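Long-range contact in cysteine desulfurase (Fervidobacterium islandicum, PDB 6A6G), which probably removes sulfur from cysteine with the help of pyridoxal phosphate, giving alanine and supplying sulfur for iron-sulfur cluster assembly by the SUF system: residues V346-K351 with S395-S400. Numbering follows the deposited sequence.
Sequences VSFNVK and STVRAS
Phe348 and Val397 face each other as an antiparallel hydrogen-bonded pair within a mixed sheet, joined by Phe348 N to Val397 O and Val397 N to Phe348 O, both 2.9 Å. The sheet belongs to the small domain of the fold type I PLP enzymes, and strand 396-400 lies between 345-350 and 368-373. A second such pair joins Val346 and Ala399. The Phe348 side chain starts at CB on the sheet face it shares with Val346, Val397 and Ala399. CG sits between the backbone N and the carbonyl carbon (chi1 62°), which swings the ring across to the other strand. CG and CD1 lie near Val397 O. CD2 and CE2 run beneath Val397 CB, which makes a CH-pi contact over one ring face, 3.8 Å from the centroid. CE1 reaches Ala399 CB at 4.1 Å. At the tip, CZ meets Val397 CG1. Helix 407-422 also packs here, with Leu417 on Phe348 and Leu413 on Ala399. With an alanine in place of Phe348, a gap is likely to open between Val397, Ala399 and Leu417, and Val397 CB would lose its ring. On the other face, Ser347 CB touches Thr396 CG2, and Ser347 OG hydrogen-bonds to Val188 O. The Arg398 side chain, on this face, lies about 6 Å from a bound PLP, and its NH1 is held by Asn187 O. Farther along, Asn349 ND2, also hydrogen-bonded to Tyr335 OH, donates to Ser395 O at 3.0 Å; ND2 lies in the carbonyl plane, and Ser395 O is 6° out of the Asn349 amide plane.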
loop_
_atom_site.group_PDB
_atom_site.type_symbol
_atom_site.label_atom_id
_atom_site.label_comp_id
_atom_site.label_asym_id
_atom_site.label_seq_id
_atom_site.Cartn_x
_atom_site.Cartn_y
_atom_site.Cartn_z
ATOM N N VAL B 346 25.221 13.703 -1.862
ATOM C CA VAL B 346 26.320 13.917 -0.979
ATOM C C VAL B 346 25.818 14.220 0.405
ATOM O O VAL B 346 25.084 15.178 0.610
ATOM C CB VAL B 346 27.220 15.058 -1.478
ATOM C CG1 VAL B 346 28.426 15.217 -0.589
ATOM C CG2 VAL B 346 27.744 14.695 -2.849
ATOM N N SER B 347 26.235 13.398 1.354
ATOM C CA SER B 347 26.033 13.722 2.750
ATOM C C SER B 347 27.236 14.477 3.316
ATOM O O SER B 347 28.375 14.142 3.033
ATOM C CB SER B 347 25.835 12.466 3.563
ATOM O OG SER B 347 24.582 11.913 3.314
ATOM N N PHE B 348 26.978 15.450 4.168
ATOM C CA PHE B 348 28.027 16.311 4.634
ATOM C C PHE B 348 27.618 17.039 5.897
ATOM O O PHE B 348 26.458 17.058 6.254
ATOM C CB PHE B 348 28.386 17.323 3.532
ATOM C CG PHE B 348 27.255 18.246 3.124
ATOM C CD1 PHE B 348 26.398 17.908 2.119
ATOM C CD2 PHE B 348 27.100 19.506 3.724
ATOM C CE1 PHE B 348 25.367 18.760 1.738
ATOM C CE2 PHE B 348 26.087 20.367 3.340
ATOM C CZ PHE B 348 25.216 19.988 2.355
ATOM N N ASN B 349 28.586 17.616 6.580
ATOM C CA ASN B 349 28.320 18.539 7.673
ATOM C C ASN B 349 29.059 19.845 7.495
ATOM O O ASN B 349 30.132 19.879 6.921
ATOM C CB ASN B 349 28.709 17.909 8.962
ATOM C CG ASN B 349 27.589 17.130 9.570
ATOM O OD1 ASN B 349 26.499 17.662 9.772
ATOM N ND2 ASN B 349 27.858 15.873 9.911
ATOM N N VAL B 350 28.458 20.924 7.958
ATOM C CA VAL B 350 29.095 22.224 7.941
ATOM C C VAL B 350 29.754 22.388 9.293
ATOM O O VAL B 350 29.109 22.193 10.313
ATOM C CB VAL B 350 28.076 23.356 7.708
ATOM C CG1 VAL B 350 28.729 24.719 7.945
ATOM C CG2 VAL B 350 27.492 23.277 6.307
ATOM N N LYS B 351 31.036 22.729 9.303
ATOM C CA LYS B 351 31.771 22.908 10.551
ATOM C C LYS B 351 31.098 23.994 11.433
ATOM O O LYS B 351 30.865 25.123 10.980
ATOM C CB LYS B 351 33.247 23.224 10.246
ATOM C CG LYS B 351 34.150 23.534 11.438
ATOM C CD LYS B 351 34.501 22.300 12.272
ATOM C CE LYS B 351 34.543 22.593 13.781
ATOM N NZ LYS B 351 33.862 21.561 14.635
ATOM N N SER B 395 24.291 13.336 12.920
ATOM C CA SER B 395 23.384 13.576 11.807
ATOM C C SER B 395 24.156 14.260 10.713
ATOM O O SER B 395 25.342 14.541 10.841
ATOM C CB SER B 395 22.181 14.441 12.235
ATOM O OG SER B 395 22.617 15.601 12.931
ATOM N N THR B 396 23.449 14.598 9.652
ATOM C CA THR B 396 24.081 15.002 8.438
ATOM C C THR B 396 23.089 15.804 7.593
ATOM O O THR B 396 21.881 15.601 7.691
ATOM C CB THR B 396 24.488 13.707 7.705
ATOM O OG1 THR B 396 25.761 13.260 8.182
ATOM C CG2 THR B 396 24.522 13.865 6.249
ATOM N N VAL B 397 23.638 16.713 6.792
ATOM C CA VAL B 397 22.950 17.307 5.670
ATOM C C VAL B 397 23.108 16.413 4.441
ATOM O O VAL B 397 24.139 15.751 4.238
ATOM C CB VAL B 397 23.495 18.714 5.336
ATOM C CG1 VAL B 397 22.606 19.386 4.327
ATOM C CG2 VAL B 397 23.548 19.568 6.580
ATOM N N ARG B 398 22.077 16.374 3.618
ATOM C CA ARG B 398 22.156 15.567 2.429
ATOM C C ARG B 398 21.548 16.346 1.299
ATOM O O ARG B 398 20.390 16.735 1.391
ATOM C CB ARG B 398 21.457 14.207 2.608
ATOM C CG ARG B 398 21.724 13.269 1.440
ATOM C CD ARG B 398 20.835 12.035 1.430
ATOM N NE ARG B 398 19.428 12.405 1.509
ATOM C CZ ARG B 398 18.434 11.572 1.777
ATOM N NH1 ARG B 398 18.669 10.280 1.982
ATOM N NH2 ARG B 398 17.192 12.040 1.832
ATOM N N ALA B 399 22.351 16.580 0.261
ATOM C CA ALA B 399 21.887 17.103 -1.008
ATOM C C ALA B 399 21.980 16.000 -2.042
ATOM O O ALA B 399 23.002 15.306 -2.161
ATOM C CB ALA B 399 22.746 18.277 -1.421
ATOM N N SER B 400 20.928 15.838 -2.809
ATOM C CA SER B 400 20.857 14.795 -3.833
ATOM C C SER B 400 20.210 15.325 -5.098
ATOM O O SER B 400 19.231 16.063 -5.027
ATOM C CB SER B 400 20.032 13.626 -3.337
ATOM O OG SER B 400 18.898 14.105 -2.641
#